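Local coordinates for aldehyde dehydrogenase 12 (Zea mays, PDB 6D97) that catalyses the NAD+-dependent oxidation of L-glutamate gamma-semialdehyde to glutamate, the last step of proline catabolism in plants, at the interface of chains A and B. Sequence-based numbering; all coordinates share one arbitrary frame. Chains: chain A/B, Aldehyde dehydrogenase 12.

Contacts 1 and 2 lie side by side, about 8 Å between the centres of their C-alpha atoms, and share A:Ser481 and A:Val482, in the loop between helix 471-479 and strand 485-488. Contact 3 sits about 38 Å from contact 1 and about 35 Å from contact 2, measured likewise. It overlaps the twin of contact 2, the chains exchanged: B:Leu478, B:Ser481, A:Arg528 and A:Ile530 take the places of A:Leu478, A:Ser481, B:Arg528 and B:Ile530. The two-fold symmetric interface thus joins the chains by reciprocal strand exchange, as is usual in aldehyde dehydrogenase dimers; the deposited assembly holds four copies.

Contact 1: the interface of chains A and B. Residues chain A 456, 479-482; chain B 93-95.
A:Glu456, near the end of helix 448-457, and B:His95, in the loop 93-95 of the partner, bury the most surface in this patch, with B:Lys94 binding the first of them twice. The side chain of A:Glu456 leaves with CG anti to the backbone N (chi1 172°) and bends at chi2, which carries its carboxylate to the loop. There OE2 accepts from the amide N of B:Lys94 at 2.7 Å through its syn lone pair, in a nearly straight bond. The lysine chain, bent at chi3, brings its terminal nitrogen NZ to the main-chain O of A:Glu456, also 2.7 Å away. A long flexible lysine can reach this carbonyl, and its charge, 4.7 Å from NZ to A:Glu456 OE2, would probably favour the ionised carboxylate.

The other carboxylate oxygen, OE1, lies 3.4 Å from B:His95 CD2, the carboxylate and ring planes 77° apart. A flat imidazole suits its place between two aliphatic groups: CA of A:Arg480 lies over the centre of one face, 3.5 Å from the centroid, in a CH-pi contact, and CB of B:Pro93 covers the rim of the other. The guanidinium of A:Arg480 turns away, leaving CG 3.5 Å from B:His95 CE1. The methyl CG2 of A:Val482 packs against B:Lys94 CB at 3.6 Å, its chain crossing the lysine at about a right angle.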
loop_
_atom_site.group_PDB
_atom_site.type_symbol
_atom_site.label_atom_id
_atom_site.label_comp_id
_atom_site.label_asym_id
_atom_site.label_seq_id
_atom_site.Cartn_x
_atom_site.Cartn_y
_atom_site.Cartn_z
ATOM N N GLU A 456 20.057 16.010 19.577
ATOM C CA GLU A 456 18.935 15.518 20.371
ATOM C C GLU A 456 18.399 16.592 21.312
ATOM O O GLU A 456 17.203 16.602 21.623
ATOM C CB GLU A 456 19.364 14.272 21.148
ATOM C CG GLU A 456 18.357 13.763 22.169
ATOM C CD GLU A 456 17.190 13.021 21.541
ATOM O OE1 GLU A 456 17.185 12.846 20.301
ATOM O OE2 GLU A 456 16.279 12.610 22.294
ATOM N N GLY A 479 20.070 6.563 12.593
ATOM C CA GLY A 479 19.376 5.841 13.644
ATOM C C GLY A 479 19.306 6.582 14.964
ATOM O O GLY A 479 18.456 6.259 15.801
ATOM N N ARG A 480 20.174 7.570 15.170
ATOM C CA ARG A 480 20.210 8.353 16.399
ATOM C C ARG A 480 19.929 9.826 16.119
ATOM O O ARG A 480 20.586 10.723 16.653
ATOM C CB ARG A 480 21.546 8.168 17.117
ATOM C CG ARG A 480 21.608 6.897 17.958
ATOM C CD ARG A 480 23.040 6.487 18.277
ATOM N NE ARG A 480 23.492 5.344 17.483
ATOM C CZ ARG A 480 23.292 4.069 17.815
ATOM N NH1 ARG A 480 22.639 3.763 18.927
ATOM N NH2 ARG A 480 23.744 3.097 17.033
ATOM N N SER A 481 18.935 10.086 15.270
ATOM C CA SER A 481 18.468 11.431 14.958
ATOM C C SER A 481 16.989 11.335 14.591
ATOM O O SER A 481 16.429 10.238 14.492
ATOM C CB SER A 481 19.303 12.067 13.843
ATOM O OG SER A 481 19.232 11.313 12.644
ATOM N N VAL A 482 16.357 12.490 14.365
ATOM C CA VAL A 482 14.901 12.561 14.257
ATOM C C VAL A 482 14.432 13.285 12.993
ATOM O O VAL A 482 13.416 12.901 12.401
ATOM C CB VAL A 482 14.307 13.234 15.513
ATOM C CG1 VAL A 482 12.818 13.509 15.342
ATOM C CG2 VAL A 482 14.543 12.377 16.748
ATOM N N PRO B 93 15.427 8.311 24.191
ATOM C CA PRO B 93 15.633 9.453 23.297
ATOM C C PRO B 93 14.473 9.593 22.322
ATOM O O PRO B 93 13.618 8.717 22.194
ATOM C CB PRO B 93 16.928 9.092 22.564
ATOM C CG PRO B 93 16.896 7.600 22.515
ATOM C CD PRO B 93 16.252 7.153 23.805
ATOM N N LYS B 94 14.468 10.726 21.617
ATOM C CA LYS B 94 13.421 10.971 20.635
ATOM C C LYS B 94 13.533 10.054 19.423
ATOM O O LYS B 94 12.551 9.906 18.690
ATOM C CB LYS B 94 13.438 12.438 20.204
ATOM C CG LYS B 94 12.888 13.373 21.263
ATOM C CD LYS B 94 12.999 14.824 20.843
ATOM C CE LYS B 94 14.435 15.303 20.938
ATOM N NZ LYS B 94 14.547 16.791 20.948
ATOM N N HIS B 95 14.691 9.423 19.202
ATOM C CA HIS B 95 14.812 8.393 18.177
ATOM C C HIS B 95 14.482 6.994 18.702
ATOM O O HIS B 95 14.782 6.001 18.028
ATOM C CB HIS B 95 16.204 8.416 17.527
ATOM C CG HIS B 95 17.331 8.709 18.471
ATOM N ND1 HIS B 95 18.077 7.721 19.075
ATOM C CD2 HIS B 95 17.868 9.884 18.880
ATOM C CE1 HIS B 95 19.008 8.272 19.833
ATOM N NE2 HIS B 95 18.901 9.585 19.734
#

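Contact 2: the interface of chains A and B. Residues chain A 478, 481-483, 486; chain B 528-530.
B:Arg528 reaches into the loop of chain A: CG stands anti to the backbone N (chi1 -171°) and the remaining torsions stay near 180°, an extended chain that carries the guanidinium well away from its strand. A:Ser481 meets it with OG turned between its own backbone N and carbonyl carbon (chi1 60°), 2.8 Å from B:Arg528 NH2. The same NH2 also donates to the hydroxyl OG1 of A:Thr486, close to the guanidinium plane, at 2.9 Å. NH1 donates to the main-chain O of A:Leu478 at 2.8 Å, and NE to the O of A:Asn483 at 2.9 Å. Each of these carbonyls also accepts a hydroxyl of its own chain, A:Ser481 OG or A:Thr486 OG1, from the opposite face of its plane. Arginine suits the place because its several N-H groups can serve a ring of carbonyls and hydroxyls at once, which fixes its rotation.

A:Leu478 CD2 meets B:Ile530 CD1 tip to tip at 3.7 Å, branched aliphatic chains filling the apolar flank. A:Thr486 N donates to B:Glu529 O, and A:Thr486 pairs with B:Ile530 in a parallel bridge. The site joins strand 526-533 of one subunit to strand 485-488 of the other and is likely to stabilise the dimer.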
loop_
_atom_site.group_PDB
_atom_site.type_symbol
_atom_site.label_atom_id
_atom_site.label_comp_id
_atom_site.label_asym_id
_atom_site.label_seq_id
_atom_site.Cartn_x
_atom_site.Cartn_y
_atom_site.Cartn_z
ATOM N N LEU A 478 21.823 8.439 11.359
ATOM C CA LEU A 478 20.397 8.413 11.042
ATOM C C LEU A 478 19.602 7.729 12.143
ATOM O O LEU A 478 18.569 8.241 12.590
ATOM C CB LEU A 478 20.166 7.711 9.703
ATOM C CG LEU A 478 20.546 8.460 8.429
ATOM C CD1 LEU A 478 20.686 7.490 7.269
ATOM C CD2 LEU A 478 19.501 9.507 8.112
ATOM N N SER A 481 18.935 10.086 15.270
ATOM C CA SER A 481 18.468 11.431 14.958
ATOM C C SER A 481 16.989 11.335 14.591
ATOM O O SER A 481 16.429 10.238 14.492
ATOM C CB SER A 481 19.303 12.067 13.843
ATOM O OG SER A 481 19.232 11.313 12.644
ATOM N N VAL A 482 16.357 12.490 14.365
ATOM C CA VAL A 482 14.901 12.561 14.257
ATOM C C VAL A 482 14.432 13.285 12.993
ATOM O O VAL A 482 13.416 12.901 12.401
ATOM C CB VAL A 482 14.307 13.234 15.513
ATOM C CG1 VAL A 482 12.818 13.509 15.342
ATOM C CG2 VAL A 482 14.543 12.377 16.748
ATOM N N ASN A 483 15.183 14.308 12.561
ATOM C CA ASN A 483 14.671 15.359 11.674
ATOM C C ASN A 483 13.872 14.812 10.495
ATOM O O ASN A 483 14.299 13.877 9.815
ATOM C CB ASN A 483 15.831 16.216 11.172
ATOM C CG ASN A 483 16.367 17.137 12.240
ATOM O OD1 ASN A 483 16.339 16.815 13.429
ATOM N ND2 ASN A 483 16.841 18.301 11.824
ATOM N N THR A 486 15.617 14.443 6.221
ATOM C CA THR A 486 17.055 14.287 6.370
ATOM C C THR A 486 17.652 13.746 5.079
ATOM O O THR A 486 17.179 12.740 4.543
ATOM C CB THR A 486 17.378 13.349 7.533
ATOM O OG1 THR A 486 16.825 13.884 8.742
ATOM C CG2 THR A 486 18.882 13.206 7.688
ATOM N N ARG B 528 9.163 9.990 8.824
ATOM C CA ARG B 528 10.486 10.565 8.636
ATOM C C ARG B 528 10.959 10.245 7.229
ATOM O O ARG B 528 10.997 9.076 6.832
ATOM C CB ARG B 528 11.512 10.055 9.651
ATOM C CG ARG B 528 12.812 10.847 9.554
ATOM C CD ARG B 528 13.940 10.311 10.415
ATOM N NE ARG B 528 15.112 11.183 10.311
ATOM C CZ ARG B 528 16.293 10.937 10.873
ATOM N NH1 ARG B 528 16.476 9.836 11.584
ATOM N NH2 ARG B 528 17.296 11.790 10.720
ATOM N N GLU B 529 11.320 11.286 6.487
ATOM C CA GLU B 529 11.852 11.137 5.145
ATOM C C GLU B 529 13.371 11.180 5.207
ATOM O O GLU B 529 13.950 12.109 5.781
ATOM C CB GLU B 529 11.318 12.236 4.225
ATOM C CG GLU B 529 11.596 12.028 2.741
ATOM C CD GLU B 529 10.713 10.963 2.129
ATOM O OE1 GLU B 529 9.766 10.522 2.809
ATOM O OE2 GLU B 529 10.959 10.563 0.971
ATOM N N ILE B 530 14.008 10.158 4.645
ATOM C CA ILE B 530 15.456 10.093 4.516
ATOM C C ILE B 530 15.773 9.995 3.034
ATOM O O ILE B 530 15.376 9.028 2.371
ATOM C CB ILE B 530 16.053 8.903 5.280
ATOM C CG1 ILE B 530 15.772 9.045 6.774
ATOM C CG2 ILE B 530 17.547 8.810 5.021
ATOM C CD1 ILE B 530 16.229 7.854 7.587
#

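Contact 3: the interface of chains A and B. Residues chain A 101, 187, 528, 530, 532; chain B 478-479, 481.
Strand 526-533 of chain A, with the end of strand 180-187 and the loop residue A:Leu101, meets the C-terminal end of helix 471-479 of chain B and the loop that follows it. B:Leu478, on the last turn of that helix, buries the most surface in the patch. Its methyl CD2 reaches tip to tip toward A:Ile530 CD1 at 3.8 Å. The other methyl, CD1, lies 3.6 Å from the phenol OH of A:Tyr532. A branched leucine suits this place because its forked end lets both methyls meet A:Ile530, one of them also touching A:Tyr532, while CB lies against A:Leu101 CD1; chi1 of -78° puts CG anti to the carbonyl carbon and directs both methyls at the strand.

On the polar side, A:Arg528 NH1 donates to B:Leu478 O at 2.8 Å, in the carbonyl plane on a lone pair and in the plane of the guanidinium. NH2 binds the hydroxyl OG of B:Ser481, also at 2.8 Å, though the oxygen is tilted 16° from the guanidinium plane. A cationic group is probably favoured here, where the helix C-terminus presents partly negative carbonyls.

The indole of A:Trp187 supports the arginine from its own chain: A:Arg528 CD sits over the centre of the ring, 3.7 Å above its plane. The indole NE1 adds a weak bond to B:Ser481 O at 3.0 Å. Together the apolar and polar halves anchor the exchanged strand of chain A on chain B, a contact expected to secure the dimer.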
loop_
_atom_site.group_PDB
_atom_site.type_symbol
_atom_site.label_atom_id
_atom_site.label_comp_id
_atom_site.label_asym_id
_atom_site.label_seq_id
_atom_site.Cartn_x
_atom_site.Cartn_y
_atom_site.Cartn_z
ATOM N N LEU A 101 -17.876 8.833 -1.023
ATOM C CA LEU A 101 -19.217 8.348 -1.325
ATOM C C LEU A 101 -20.178 9.433 -1.792
ATOM O O LEU A 101 -21.301 9.107 -2.192
ATOM C CB LEU A 101 -19.821 7.652 -0.095
ATOM C CG LEU A 101 -19.120 6.381 0.383
ATOM C CD1 LEU A 101 -19.898 5.735 1.527
ATOM C CD2 LEU A 101 -18.928 5.404 -0.765
ATOM N N TRP A 187 -11.740 10.421 4.925
ATOM C CA TRP A 187 -12.850 11.361 5.019
ATOM C C TRP A 187 -12.325 12.782 5.160
ATOM O O TRP A 187 -11.315 13.004 5.831
ATOM C CB TRP A 187 -13.728 11.036 6.222
ATOM C CG TRP A 187 -15.179 11.048 5.913
ATOM C CD1 TRP A 187 -16.124 11.905 6.404
ATOM C CD2 TRP A 187 -15.864 10.153 5.035
ATOM N NE1 TRP A 187 -17.357 11.593 5.886
ATOM C CE2 TRP A 187 -17.225 10.523 5.041
ATOM C CE3 TRP A 187 -15.459 9.073 4.243
ATOM C CZ2 TRP A 187 -18.184 9.851 4.283
ATOM C CZ3 TRP A 187 -16.410 8.407 3.492
ATOM C CH2 TRP A 187 -17.759 8.799 3.518
ATOM N N ARG A 528 -12.065 7.103 8.243
ATOM C CA ARG A 528 -13.407 6.659 8.586
ATOM C C ARG A 528 -13.533 5.193 8.213
ATOM O O ARG A 528 -13.203 4.803 7.087
ATOM C CB ARG A 528 -14.502 7.463 7.878
ATOM C CG ARG A 528 -15.875 7.163 8.459
ATOM C CD ARG A 528 -17.033 7.775 7.693
ATOM N NE ARG A 528 -18.284 7.589 8.426
ATOM C CZ ARG A 528 -19.488 7.904 7.955
ATOM N NH1 ARG A 528 -19.617 8.415 6.742
ATOM N NH2 ARG A 528 -20.571 7.694 8.689
ATOM N N ILE A 530 -16.093 2.114 7.620
ATOM C CA ILE A 530 -17.472 1.763 7.309
ATOM C C ILE A 530 -17.527 0.251 7.165
ATOM O O ILE A 530 -16.854 -0.323 6.298
ATOM C CB ILE A 530 -17.974 2.462 6.036
ATOM C CG1 ILE A 530 -18.011 3.977 6.242
ATOM C CG2 ILE A 530 -19.357 1.956 5.658
ATOM C CD1 ILE A 530 -18.327 4.747 4.975
ATOM N N TYR A 532 -19.743 -2.931 6.426
ATOM C CA TYR A 532 -20.980 -3.489 5.905
ATOM C C TYR A 532 -21.262 -4.833 6.558
ATOM O O TYR A 532 -20.350 -5.621 6.822
ATOM C CB TYR A 532 -20.914 -3.633 4.385
ATOM C CG TYR A 532 -20.851 -2.307 3.658
ATOM C CD1 TYR A 532 -21.997 -1.547 3.461
ATOM C CD2 TYR A 532 -19.646 -1.818 3.172
ATOM C CE1 TYR A 532 -21.942 -0.334 2.798
ATOM C CE2 TYR A 532 -19.581 -0.607 2.509
ATOM C CZ TYR A 532 -20.730 0.131 2.327
ATOM O OH TYR A 532 -20.664 1.337 1.666
ATOM N N LEU B 478 -24.541 7.466 4.550
ATOM C CA LEU B 478 -23.094 7.356 4.728
ATOM C C LEU B 478 -22.366 8.553 4.130
ATOM O O LEU B 478 -21.417 9.071 4.733
ATOM C CB LEU B 478 -22.574 6.056 4.105
ATOM C CG LEU B 478 -22.766 4.746 4.870
ATOM C CD1 LEU B 478 -22.375 3.577 3.984
ATOM C CD2 LEU B 478 -21.928 4.749 6.136
ATOM N N GLY B 479 -22.787 9.007 2.947
ATOM C CA GLY B 479 -22.169 10.176 2.345
ATOM C C GLY B 479 -22.368 11.456 3.128
ATOM O O GLY B 479 -21.571 12.389 2.983
ATOM N N SER B 481 -22.633 11.730 6.626
ATOM C CA SER B 481 -22.334 11.506 8.034
ATOM C C SER B 481 -20.820 11.386 8.183
ATOM O O SER B 481 -20.076 11.433 7.199
ATOM C CB SER B 481 -23.070 10.273 8.571
ATOM O OG SER B 481 -22.784 9.121 7.802
#